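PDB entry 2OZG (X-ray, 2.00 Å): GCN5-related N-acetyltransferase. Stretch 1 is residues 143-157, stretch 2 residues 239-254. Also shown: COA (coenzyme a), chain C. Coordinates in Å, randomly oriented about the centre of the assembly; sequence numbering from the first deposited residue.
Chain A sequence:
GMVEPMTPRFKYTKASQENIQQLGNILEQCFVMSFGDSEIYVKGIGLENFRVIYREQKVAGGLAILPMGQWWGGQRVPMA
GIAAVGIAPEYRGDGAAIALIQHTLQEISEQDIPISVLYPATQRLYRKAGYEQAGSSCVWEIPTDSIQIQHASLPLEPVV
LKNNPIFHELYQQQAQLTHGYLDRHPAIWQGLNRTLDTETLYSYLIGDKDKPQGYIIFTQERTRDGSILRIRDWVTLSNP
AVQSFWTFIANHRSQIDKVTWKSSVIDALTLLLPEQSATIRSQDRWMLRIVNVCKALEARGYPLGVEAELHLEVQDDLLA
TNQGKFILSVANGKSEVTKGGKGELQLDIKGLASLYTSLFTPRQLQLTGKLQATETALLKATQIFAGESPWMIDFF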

ATOM      1  N   PRO A 143      -5.784  -8.151 -16.371  1.00 34.05           N
ATOM      2  CA  PRO A 143      -6.854  -7.167 -16.504  1.00 32.72           C
ATOM      3  C   PRO A 143      -7.750  -7.497 -17.708  1.00 34.29           C
ATOM      4  O   PRO A 143      -7.263  -7.737 -18.838  1.00 35.31           O
ATOM      5  CB  PRO A 143      -6.126  -5.831 -16.626  1.00 33.14           C
ATOM      6  CG  PRO A 143      -4.677  -6.150 -16.967  1.00 38.73           C
ATOM      7  CD  PRO A 143      -4.436  -7.584 -16.610  1.00 34.81           C
ATOM      8  N   THR A 144      -9.060  -7.504 -17.457  1.00 35.85           N
ATOM      9  CA  THR A 144     -10.028  -7.910 -18.455  1.00 34.73           C
ATOM     10  C   THR A 144      -9.937  -7.051 -19.699  1.00 33.75           C
ATOM     11  O   THR A 144     -10.063  -7.550 -20.796  1.00 34.18           O
ATOM     12  CB  THR A 144     -11.472  -7.843 -17.897  1.00 34.95           C
ATOM     13  OG1 THR A 144     -11.533  -8.341 -16.562  1.00 36.43           O
ATOM     14  CG2 THR A 144     -12.407  -8.677 -18.715  1.00 41.67           C
ATOM     15  N   ASP A 145      -9.678  -5.754 -19.532  1.00 33.45           N
ATOM     16  CA  ASP A 145      -9.616  -4.883 -20.685  1.00 35.81           C
ATOM     17  C   ASP A 145      -8.327  -4.965 -21.540  1.00 37.05           C
ATOM     18  O   ASP A 145      -8.200  -4.238 -22.531  1.00 37.15           O
ATOM     19  CB  ASP A 145      -9.949  -3.442 -20.273  1.00 38.14           C
ATOM     20  CG  ASP A 145      -8.912  -2.834 -19.386  1.00 51.26           C
ATOM     21  OD1 ASP A 145      -7.868  -3.488 -19.138  1.00 60.56           O
ATOM     22  OD2 ASP A 145      -9.155  -1.676 -18.935  1.00 62.48           O
ATOM     23  N   SER A 146      -7.376  -5.815 -21.149  1.00 33.38           N
ATOM     24  CA  SER A 146      -6.167  -6.022 -21.908  1.00 36.25           C
ATOM     25  C   SER A 146      -6.306  -7.241 -22.831  1.00 36.99           C
ATOM     26  O   SER A 146      -5.480  -7.446 -23.710  1.00 32.82           O
ATOM     27  CB  SER A 146      -4.961  -6.201 -20.980  1.00 37.33           C
ATOM     28  OG  SER A 146      -4.966  -7.497 -20.392  1.00 36.03           O
ATOM     29  N   ILE A 147      -7.398  -8.003 -22.708  1.00 38.87           N
ATOM     30  CA  ILE A 147      -7.552  -9.252 -23.518  1.00 38.86           C
ATOM     31  C   ILE A 147      -7.788  -8.976 -24.969  1.00 42.30           C
ATOM     32  O   ILE A 147      -7.117  -9.548 -25.843  1.00 41.25           O
ATOM     33  CB  ILE A 147      -8.638 -10.147 -22.963  1.00 40.48           C
ATOM     34  CG1 ILE A 147      -8.197 -10.607 -21.565  1.00 41.24           C
ATOM     35  CG2 ILE A 147      -8.821 -11.364 -23.878  1.00 34.74           C
ATOM     36  CD1 ILE A 147      -9.308 -11.256 -20.722  1.00 39.39           C
ATOM     37  N   GLN A 148      -8.748  -8.096 -25.229  1.00 41.55           N
ATOM     38  CA  GLN A 148      -8.995  -7.614 -26.565  1.00 45.08           C
ATOM     39  C   GLN A 148      -8.995  -8.712 -27.638  1.00 46.00           C
ATOM     40  O   GLN A 148      -8.249  -8.653 -28.609  1.00 43.23           O
ATOM     41  CB  GLN A 148      -7.968  -6.518 -26.901  1.00 41.78           C
ATOM     42  CG  GLN A 148      -7.986  -5.310 -25.934  1.00 48.11           C
ATOM     43  CD  GLN A 148      -6.708  -4.456 -26.012  1.00 51.28           C
ATOM     44  OE1 GLN A 148      -5.856  -4.669 -26.887  1.00 55.46           O
ATOM     45  NE2 GLN A 148      -6.580  -3.479 -25.098  1.00 54.92           N
ATOM     46  N   ILE A 149      -9.804  -9.738 -27.408  1.00 47.41           N
ATOM     47  CA  ILE A 149     -10.054 -10.787 -28.387  1.00 46.68           C
ATOM     48  C   ILE A 149     -11.561 -10.828 -28.555  1.00 49.15           C
ATOM     49  O   ILE A 149     -12.291 -10.853 -27.557  1.00 45.42           O
ATOM     50  CB  ILE A 149      -9.517 -12.181 -27.964  1.00 46.54           C
ATOM     51  CG1 ILE A 149      -7.984 -12.169 -28.014  1.00 43.71           C
ATOM     52  CG2 ILE A 149     -10.095 -13.305 -28.907  1.00 44.84           C
ATOM     53  CD1 ILE A 149      -7.318 -13.307 -27.359  1.00 50.14           C
ATOM     54  N   GLN A 150     -12.004 -10.728 -29.810  1.00 51.03           N
ATOM     55  CA  GLN A 150     -13.405 -10.906 -30.169  1.00 54.49           C
ATOM     56  C   GLN A 150     -13.416 -11.865 -31.371  1.00 56.34           C
ATOM     57  O   GLN A 150     -13.553 -11.447 -32.511  1.00 57.79           O
ATOM     58  CB  GLN A 150     -14.115  -9.585 -30.481  1.00 55.10           C
ATOM     59  CG  GLN A 150     -15.621  -9.775 -30.890  1.00 57.58           C
ATOM     60  CD  GLN A 150     -16.545 -10.384 -29.794  1.00 59.17           C
ATOM     61  OE1 GLN A 150     -16.498  -9.996 -28.620  1.00 55.53           O
ATOM     62  NE2 GLN A 150     -17.417 -11.301 -30.206  1.00 55.01           N
ATOM     63  N   HIS A 151     -13.247 -13.153 -31.092  1.00 56.89           N
ATOM     64  CA  HIS A 151     -13.181 -14.193 -32.124  1.00 58.71           C
ATOM     65  C   HIS A 151     -14.052 -15.331 -31.612  1.00 57.50           C
ATOM     66  O   HIS A 151     -13.554 -16.411 -31.236  1.00 56.57           O
ATOM     67  CB  HIS A 151     -11.726 -14.657 -32.310  1.00 59.78           C
ATOM     68  CG  HIS A 151     -11.469 -15.370 -33.604  1.00 67.95           C
ATOM     69  ND1 HIS A 151     -12.122 -16.532 -33.967  1.00 74.84           N
ATOM     70  CD2 HIS A 151     -10.597 -15.104 -34.603  1.00 73.74           C
ATOM     71  CE1 HIS A 151     -11.684 -16.934 -35.147  1.00 74.94           C
ATOM     72  NE2 HIS A 151     -10.754 -16.087 -35.554  1.00 79.70           N
ATOM     73  N   ALA A 152     -15.360 -15.064 -31.585  1.00 55.22           N
ATOM     74  CA  ALA A 152     -16.350 -15.998 -31.038  1.00 52.92           C
ATOM     75  C   ALA A 152     -16.697 -17.111 -32.023  1.00 48.62           C
ATOM     76  O   ALA A 152     -17.785 -17.148 -32.569  1.00 44.91           O
ATOM     77  CB  ALA A 152     -17.612 -15.244 -30.641  1.00 53.43           C
ATOM     78  N   SER A 153     -15.753 -18.010 -32.223  1.00 45.26           N
ATOM     79  CA  SER A 153     -15.915 -19.137 -33.107  1.00 47.05           C
ATOM     80  C   SER A 153     -17.082 -20.038 -32.675  1.00 44.58           C
ATOM     81  O   SER A 153     -17.847 -20.517 -33.496  1.00 49.72           O
ATOM     82  CB  SER A 153     -14.628 -19.976 -33.020  1.00 46.73           C
ATOM     83  OG  SER A 153     -13.471 -19.186 -33.185  1.00 56.76           O
ATOM     84  N   LEU A 154     -17.171 -20.279 -31.366  1.00 43.97           N
ATOM     85  CA  LEU A 154     -18.127 -21.206 -30.750  1.00 37.65           C
ATOM     86  C   LEU A 154     -18.951 -20.469 -29.721  1.00 37.91           C
ATOM     87  O   LEU A 154     -18.469 -19.511 -29.103  1.00 37.39           O
ATOM     88  CB  LEU A 154     -17.381 -22.346 -30.028  1.00 33.69           C
ATOM     89  CG  LEU A 154     -16.404 -23.126 -30.894  1.00 31.54           C
ATOM     90  CD1 LEU A 154     -15.733 -24.181 -30.093  1.00 30.38           C
ATOM     91  CD2 LEU A 154     -17.103 -23.737 -32.093  1.00 36.12           C
ATOM     92  N   PRO A 155     -20.232 -20.857 -29.591  1.00 36.57           N
ATOM     93  CA  PRO A 155     -21.055 -20.260 -28.591  1.00 35.54           C
ATOM     94  C   PRO A 155     -20.803 -20.828 -27.221  1.00 32.33           C
ATOM     95  O   PRO A 155     -20.283 -21.922 -27.083  1.00 33.78           O
ATOM     96  CB  PRO A 155     -22.472 -20.659 -29.010  1.00 36.23           C
ATOM     97  CG  PRO A 155     -22.346 -21.821 -29.781  1.00 39.88           C
ATOM     98  CD  PRO A 155     -21.003 -21.749 -30.462  1.00 37.72           C
ATOM     99  N   LEU A 156     -21.227 -20.074 -26.229  1.00 31.76           N
ATOM    100  CA  LEU A 156     -21.196 -20.497 -24.853  1.00 35.10           C
ATOM    101  C   LEU A 156     -22.626 -20.605 -24.382  1.00 33.00           C
ATOM    102  O   LEU A 156     -23.474 -19.841 -24.820  1.00 32.29           O
ATOM    103  CB  LEU A 156     -20.412 -19.529 -23.969  1.00 37.70           C
ATOM    104  CG  LEU A 156     -18.926 -19.846 -24.057  1.00 38.43           C
ATOM    105  CD1 LEU A 156     -18.317 -19.022 -25.119  1.00 35.51           C
ATOM    106  CD2 LEU A 156     -18.275 -19.633 -22.738  1.00 33.07           C
ATOM    107  N   GLU A 157     -22.852 -21.554 -23.488  1.00 33.32           N
ATOM    108  CA  GLU A 157     -24.155 -21.890 -22.971  1.00 35.81           C
ATOM    109  C   GLU A 157     -24.078 -22.162 -21.472  1.00 32.50           C
ATOM    110  O   GLU A 157     -23.288 -22.968 -21.076  1.00 33.12           O
ATOM    111  CB  GLU A 157     -24.614 -23.165 -23.650  1.00 34.80           C
ATOM    112  CG  GLU A 157     -26.029 -23.531 -23.321  1.00 44.64           C
ATOM    113  CD  GLU A 157     -26.422 -24.923 -23.818  1.00 44.37           C
ATOM    114  OE1 GLU A 157     -25.616 -25.566 -24.540  1.00 59.62           O
ATOM    115  OE2 GLU A 157     -27.530 -25.364 -23.468  1.00 60.90           O
ATOM    116  N   ASN A 239      -8.523 -25.103 -30.690  1.00 33.98           N
ATOM    117  CA  ASN A 239      -8.299 -23.669 -30.830  1.00 36.96           C
ATOM    118  C   ASN A 239      -9.580 -22.825 -30.869  1.00 36.32           C
ATOM    119  O   ASN A 239      -9.613 -21.740 -30.299  1.00 35.70           O
ATOM    120  CB  ASN A 239      -7.439 -23.389 -32.056  1.00 40.13           C
ATOM    121  CG  ASN A 239      -7.080 -21.929 -32.159  1.00 42.56           C
ATOM    122  OD1 ASN A 239      -6.653 -21.260 -31.174  1.00 39.86           O
ATOM    123  ND2 ASN A 239      -7.277 -21.418 -33.330  1.00 35.54           N
ATOM    124  N   PRO A 240     -10.625 -23.286 -31.595  1.00 35.20           N
ATOM    125  CA  PRO A 240     -11.905 -22.556 -31.518  1.00 35.55           C
ATOM    126  C   PRO A 240     -12.424 -22.438 -30.057  1.00 35.26           C
ATOM    127  O   PRO A 240     -13.042 -21.453 -29.717  1.00 31.91           O
ATOM    128  CB  PRO A 240     -12.817 -23.403 -32.358  1.00 36.52           C
ATOM    129  CG  PRO A 240     -11.887 -24.043 -33.358  1.00 31.12           C
ATOM    130  CD  PRO A 240     -10.691 -24.371 -32.577  1.00 35.20           C
ATOM    131  N   ALA A 241     -12.162 -23.439 -29.214  1.00 34.48           N
ATOM    132  CA  ALA A 241     -12.572 -23.344 -27.803  1.00 35.31           C
ATOM    133  C   ALA A 241     -11.718 -22.311 -27.104  1.00 35.14           C
ATOM    134  O   ALA A 241     -12.238 -21.563 -26.297  1.00 33.26           O
ATOM    135  CB  ALA A 241     -12.504 -24.682 -27.095  1.00 35.74           C
ATOM    136  N   VAL A 242     -10.422 -22.255 -27.431  1.00 36.30           N
ATOM    137  CA  VAL A 242      -9.533 -21.260 -26.828  1.00 38.18           C
ATOM    138  C   VAL A 242      -9.935 -19.840 -27.209  1.00 37.69           C
ATOM    139  O   VAL A 242     -10.061 -18.998 -26.329  1.00 37.20           O
ATOM    140  CB  VAL A 242      -8.015 -21.477 -27.096  1.00 39.72           C
ATOM    141  CG1 VAL A 242      -7.201 -20.399 -26.379  1.00 44.04           C
ATOM    142  CG2 VAL A 242      -7.544 -22.845 -26.631  1.00 40.05           C
ATOM    143  N   GLN A 243     -10.181 -19.576 -28.492  1.00 38.95           N
ATOM    144  CA  GLN A 243     -10.618 -18.226 -28.933  1.00 38.12           C
ATOM    145  C   GLN A 243     -11.929 -17.811 -28.277  1.00 38.49           C
ATOM    146  O   GLN A 243     -12.145 -16.642 -27.901  1.00 36.22           O
ATOM    147  CB  GLN A 243     -10.793 -18.167 -30.445  1.00 40.37           C
ATOM    148  CG  GLN A 243      -9.526 -18.373 -31.251  1.00 39.77           C
ATOM    149  CD  GLN A 243      -8.389 -17.315 -31.012  1.00 62.61           C
ATOM    150  OE1 GLN A 243      -8.618 -16.240 -30.450  1.00 61.10           O
ATOM    151  NE2 GLN A 243      -7.165 -17.632 -31.487  1.00 59.88           N
ATOM    152  N   SER A 244     -12.805 -18.784 -28.140  1.00 34.97           N
ATOM    153  CA  SER A 244     -14.127 -18.593 -27.555  1.00 34.85           C
ATOM    154  C   SER A 244     -14.037 -18.292 -26.063  1.00 34.85           C
ATOM    155  O   SER A 244     -14.726 -17.444 -25.538  1.00 32.42           O
ATOM    156  CB  SER A 244     -14.997 -19.809 -27.890  1.00 38.05           C
ATOM    157  OG  SER A 244     -15.302 -19.867 -29.310  1.00 38.67           O
ATOM    158  N   PHE A 245     -13.103 -18.954 -25.394  1.00 36.07           N
ATOM    159  CA  PHE A 245     -12.817 -18.722 -23.998  1.00 38.11           C
ATOM    160  C   PHE A 245     -12.399 -17.275 -23.753  1.00 36.34           C
ATOM    161  O   PHE A 245     -12.995 -16.564 -22.951  1.00 36.08           O
ATOM    162  CB  PHE A 245     -11.684 -19.692 -23.660  1.00 38.53           C
ATOM    163  CG  PHE A 245     -11.081 -19.553 -22.292  1.00 41.63           C
ATOM    164  CD1 PHE A 245     -11.586 -20.274 -21.214  1.00 39.28           C
ATOM    165  CD2 PHE A 245      -9.892 -18.821 -22.105  1.00 30.94           C
ATOM    166  CE1 PHE A 245     -10.942 -20.198 -19.928  1.00 36.91           C
ATOM    167  CE2 PHE A 245      -9.297 -18.714 -20.857  1.00 38.70           C
ATOM    168  CZ  PHE A 245      -9.814 -19.439 -19.767  1.00 40.67           C
ATOM    169  N   TRP A 246     -11.374 -16.844 -24.471  1.00 36.63           N
ATOM    170  CA  TRP A 246     -10.868 -15.507 -24.331  1.00 33.88           C
ATOM    171  C   TRP A 246     -11.888 -14.492 -24.726  1.00 30.56           C
ATOM    172  O   TRP A 246     -11.953 -13.477 -24.090  1.00 35.92           O
ATOM    173  CB  TRP A 246      -9.604 -15.256 -25.149  1.00 37.54           C
ATOM    174  CG  TRP A 246      -8.335 -15.811 -24.536  1.00 39.27           C
ATOM    175  CD1 TRP A 246      -7.472 -16.685 -25.114  1.00 37.76           C
ATOM    176  CD2 TRP A 246      -7.805 -15.527 -23.228  1.00 37.04           C
ATOM    177  NE1 TRP A 246      -6.418 -16.987 -24.246  1.00 36.02           N
ATOM    178  CE2 TRP A 246      -6.619 -16.293 -23.079  1.00 38.67           C
ATOM    179  CE3 TRP A 246      -8.238 -14.746 -22.153  1.00 43.10           C
ATOM    180  CZ2 TRP A 246      -5.863 -16.261 -21.928  1.00 34.78           C
ATOM    181  CZ3 TRP A 246      -7.451 -14.711 -20.979  1.00 35.84           C
ATOM    182  CH2 TRP A 246      -6.312 -15.464 -20.875  1.00 39.93           C
ATOM    183  N   THR A 247     -12.607 -14.697 -25.831  1.00 29.25           N
ATOM    184  CA  THR A 247     -13.668 -13.766 -26.239  1.00 29.32           C
ATOM    185  C   THR A 247     -14.705 -13.590 -25.130  1.00 31.34           C
ATOM    186  O   THR A 247     -15.098 -12.474 -24.787  1.00 31.50           O
ATOM    187  CB  THR A 247     -14.388 -14.226 -27.521  1.00 29.41           C
ATOM    188  OG1 THR A 247     -13.452 -14.303 -28.592  1.00 35.86           O
ATOM    189  CG2 THR A 247     -15.472 -13.257 -27.921  1.00 34.50           C
ATOM    190  N   PHE A 248     -15.123 -14.702 -24.533  1.00 35.52           N
ATOM    191  CA  PHE A 248     -16.141 -14.651 -23.495  1.00 33.66           C
ATOM    192  C   PHE A 248     -15.640 -13.793 -22.291  1.00 37.15           C
ATOM    193  O   PHE A 248     -16.293 -12.867 -21.809  1.00 33.11           O
ATOM    194  CB  PHE A 248     -16.457 -16.086 -23.144  1.00 37.09           C
ATOM    195  CG  PHE A 248     -17.450 -16.269 -22.000  1.00 33.96           C
ATOM    196  CD1 PHE A 248     -18.791 -16.112 -22.208  1.00 35.51           C
ATOM    197  CD2 PHE A 248     -17.006 -16.628 -20.742  1.00 32.27           C
ATOM    198  CE1 PHE A 248     -19.715 -16.291 -21.163  1.00 36.50           C
ATOM    199  CE2 PHE A 248     -17.922 -16.787 -19.678  1.00 35.79           C
ATOM    200  CZ  PHE A 248     -19.273 -16.631 -19.908  1.00 31.57           C
ATOM    201  N   ILE A 249     -14.438 -14.082 -21.856  1.00 38.17           N
ATOM    202  CA  ILE A 249     -13.813 -13.376 -20.774  1.00 37.15           C
ATOM    203  C   ILE A 249     -13.596 -11.903 -21.113  1.00 34.86           C
ATOM    204  O   ILE A 249     -13.874 -11.061 -20.280  1.00 33.05           O
ATOM    205  CB  ILE A 249     -12.503 -14.040 -20.422  1.00 37.94           C
ATOM    206  CG1 ILE A 249     -12.778 -15.450 -19.913  1.00 44.03           C
ATOM    207  CG2 ILE A 249     -11.778 -13.273 -19.372  1.00 41.32           C
ATOM    208  CD1 ILE A 249     -11.497 -16.279 -19.810  1.00 48.36           C
ATOM    209  N   ALA A 250     -13.106 -11.604 -22.321  1.00 33.20           N
ATOM    210  CA  ALA A 250     -12.890 -10.198 -22.768  1.00 35.11           C
ATOM    211  C   ALA A 250     -14.208  -9.473 -22.711  1.00 33.28           C
ATOM    212  O   ALA A 250     -14.261  -8.280 -22.436  1.00 32.27           O
ATOM    213  CB  ALA A 250     -12.375 -10.143 -24.193  1.00 33.58           C
ATOM    214  N   ASN A 251     -15.308 -10.210 -22.919  1.00 30.91           N
ATOM    215  CA  ASN A 251     -16.613  -9.585 -22.883  1.00 32.37           C
ATOM    216  C   ASN A 251     -17.150  -9.247 -21.491  1.00 29.65           C
ATOM    217  O   ASN A 251     -18.230  -8.740 -21.365  1.00 33.43           O
ATOM    218  CB  ASN A 251     -17.622 -10.343 -23.784  1.00 30.95           C
ATOM    219  CG  ASN A 251     -17.448 -10.001 -25.240  1.00 35.73           C
ATOM    220  OD1 ASN A 251     -17.030  -8.897 -25.572  1.00 45.48           O
ATOM    221  ND2 ASN A 251     -17.754 -10.929 -26.108  1.00 38.19           N
ATOM    222  N   HIS A 252     -16.374  -9.518 -20.458  1.00 32.27           N
ATOM    223  CA  HIS A 252     -16.722  -9.131 -19.085  1.00 33.80           C
ATOM    224  C   HIS A 252     -16.035  -7.812 -18.651  1.00 32.12           C
ATOM    225  O   HIS A 252     -16.226  -7.362 -17.517  1.00 36.13           O
ATOM    226  CB  HIS A 252     -16.284 -10.200 -18.083  1.00 31.42           C
ATOM    227  CG  HIS A 252     -17.187 -11.391 -18.026  1.00 35.62           C
ATOM    228  ND1 HIS A 252     -17.173 -12.374 -18.982  1.00 31.09           N
ATOM    229  CD2 HIS A 252     -18.133 -11.749 -17.127  1.00 29.67           C
ATOM    230  CE1 HIS A 252     -18.069 -13.297 -18.667  1.00 34.41           C
ATOM    231  NE2 HIS A 252     -18.662 -12.945 -17.544  1.00 34.13           N
ATOM    232  N   ARG A 253     -15.367  -7.164 -19.578  1.00 30.30           N
ATOM    233  CA  ARG A 253     -14.537  -6.011 -19.283  1.00 34.37           C
ATOM    234  C   ARG A 253     -15.264  -4.826 -18.709  1.00 38.33           C
ATOM    235  O   ARG A 253     -14.687  -4.059 -17.966  1.00 39.67           O
ATOM    236  CB  ARG A 253     -13.759  -5.583 -20.498  1.00 33.89           C
ATOM    237  CG  ARG A 253     -14.534  -4.913 -21.573  1.00 37.39           C
ATOM    238  CD  ARG A 253     -13.677  -4.788 -22.822  1.00 39.39           C
ATOM    239  NE  ARG A 253     -14.463  -4.286 -23.961  1.00 43.51           N
ATOM    240  CZ  ARG A 253     -15.161  -5.030 -24.831  1.00 51.70           C
ATOM    241  NH1 ARG A 253     -15.207  -6.368 -24.766  1.00 50.52           N
ATOM    242  NH2 ARG A 253     -15.826  -4.419 -25.806  1.00 58.49           N
ATOM    243  N   SER A 254     -16.534  -4.659 -19.021  1.00 38.53           N
ATOM    244  CA  SER A 254     -17.201  -3.517 -18.429  1.00 36.58           C
ATOM    245  C   SER A 254     -17.638  -3.771 -16.993  1.00 35.12           C
ATOM    246  O   SER A 254     -17.914  -2.786 -16.311  1.00 30.71           O
ATOM    247  CB  SER A 254     -18.402  -3.109 -19.229  1.00 37.56           C
ATOM    248  OG  SER A 254     -19.387  -4.145 -19.164  1.00 47.24           O
TER
HETATM  249  N1A COA C 500     -16.699  -1.450 -23.433  1.00 72.97           N
HETATM  250  C2A COA C 500     -16.772  -0.597 -24.473  1.00 79.48           C
HETATM  251  N3A COA C 500     -17.704  -0.722 -25.439  1.00 74.96           N
HETATM  252  C4A COA C 500     -18.595  -1.742 -25.375  1.00 77.54           C
HETATM  253  C5A COA C 500     -18.551  -2.656 -24.326  1.00 75.06           C
HETATM  254  C6A COA C 500     -17.563  -2.484 -23.336  1.00 74.14           C
HETATM  255  N6A COA C 500     -17.428  -3.303 -22.270  1.00 70.32           N
HETATM  256  N7A COA C 500     -19.551  -3.540 -24.557  1.00 74.41           N
HETATM  257  C8A COA C 500     -20.183  -3.186 -25.705  1.00 72.82           C
HETATM  258  N9A COA C 500     -19.590  -2.084 -26.191  1.00 74.61           N
HETATM  259  C1B COA C 500     -19.905  -1.298 -27.422  1.00 73.86           C
HETATM  260  C2B COA C 500     -19.357  -1.968 -28.680  1.00 71.79           C
HETATM  261  O2B COA C 500     -17.978  -1.617 -28.942  1.00 66.78           O
HETATM  262  C3B COA C 500     -20.350  -1.526 -29.747  1.00 69.93           C
HETATM  263  O3B COA C 500     -19.881  -0.410 -30.517  1.00 76.99           O
HETATM  264  P3B COA C 500     -19.226  -0.645 -31.992  1.00 85.01           P
HETATM  265  O7A COA C 500     -20.429  -0.888 -32.887  1.00 67.30           O
HETATM  266  O8A COA C 500     -18.428   0.633 -32.226  1.00 84.60           O
HETATM  267  O9A COA C 500     -18.361  -1.895 -31.874  1.00 82.85           O
HETATM  268  C4B COA C 500     -21.639  -1.175 -29.009  1.00 68.87           C
HETATM  269  O4B COA C 500     -21.320  -1.130 -27.613  1.00 64.66           O
HETATM  270  C5B COA C 500     -22.753  -2.190 -29.269  1.00 61.09           C
HETATM  271  O5B COA C 500     -22.361  -3.458 -28.720  1.00 62.93           O
HETATM  272  P1A COA C 500     -23.418  -4.609 -28.255  1.00 65.38           P
HETATM  273  O1A COA C 500     -24.830  -4.123 -28.483  1.00 45.04           O
HETATM  274  O2A COA C 500     -22.978  -5.919 -28.909  1.00 66.33           O
HETATM  275  O3A COA C 500     -23.080  -4.727 -26.660  1.00 62.15           O
HETATM  276  P2A COA C 500     -23.205  -6.103 -25.777  1.00 59.06           P
HETATM  277  O4A COA C 500     -24.500  -6.784 -26.227  1.00 50.41           O
HETATM  278  O5A COA C 500     -21.896  -6.874 -25.933  1.00 49.76           O
HETATM  279  O6A COA C 500     -23.348  -5.503 -24.231  1.00 59.59           O
HETATM  280  CBP COA C 500     -22.773  -5.166 -21.747  1.00 58.91           C
HETATM  281  CCP COA C 500     -22.707  -6.026 -23.028  1.00 67.70           C
HETATM  282  CDP COA C 500     -24.101  -4.415 -21.817  1.00 58.05           C
HETATM  283  CEP COA C 500     -21.695  -4.098 -21.913  1.00 60.18           C
HETATM  284  CAP COA C 500     -22.663  -6.114 -20.468  1.00 63.72           C
HETATM  285  OAP COA C 500     -23.959  -6.361 -19.823  1.00 30.26           O
HETATM  286  C9P COA C 500     -21.655  -5.883 -19.308  1.00 70.14           C
HETATM  287  O9P COA C 500     -20.366  -6.266 -19.390  1.00 81.40           O
HETATM  288  N8P COA C 500     -21.985  -5.390 -18.098  1.00 83.12           N
HETATM  289  C7P COA C 500     -23.190  -4.845 -17.469  1.00 80.09           C
HETATM  290  C6P COA C 500     -22.701  -3.466 -17.056  1.00 81.06           C
HETATM  291  C5P COA C 500     -23.187  -2.406 -18.033  1.00 92.48           C
HETATM  292  O5P COA C 500     -23.061  -2.554 -19.246  1.00 95.29           O
HETATM  293  N4P COA C 500     -23.728  -1.295 -17.510  1.00 91.87           N
HETATM  294  C3P COA C 500     -24.234  -0.144 -18.252  1.00 86.29           C
HETATM  295  C2P COA C 500     -24.853   0.763 -17.212  1.00 86.89           C
HETATM  296  S1P COA C 500     -26.394   0.022 -16.532  1.00 84.39           S
HETATM  297  O   HOH W   1     -17.294 -16.845 -27.610  1.00 63.38           O

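A loop can dock on a helix by burying its alternate apolar side chains and tying its backbone to hydroxyls the helix already holds in place, and this acetyltransferase offers a clear example. Residues 143-157, mostly loop, run antiparallel to helix 239-250, and the contact buries 1001 Å². In the apolar centre Ile147 and Ile149 both point toward the helix: Ile147 CD1 lies 3.5 Å from Ile249 CG2, and Ile149 CD1 lies 3.7 Å from Trp246 CB. The loop backbone also comes close to the helix here, with Ile149 O 3.4 Å from Ala250 CB. Farther along the chain, Leu154 CD1 packs 3.8 Å from Pro240 CB, while Leu156 CD2 sits over the face of Phe248, 3.6 Å from the ring centroid, in a CH-pi contact.

Two helix hydroxyls pin the loop. Thr247 OG1 donates to Gln243 O and accepts from His151 N (2.8 Å to Thr247 OG1); Ser244 OG likewise donates to Pro240 O and accepts from Leu154 N (2.8 Å to Ser244 OG). Each thus satisfies a loop amide while its own proton is spent on the helix backbone. At the exposed edge, Asn251 ND2 donates to Gln150 OE1 at 3.0 Å, joining the two side chains just beyond the helix.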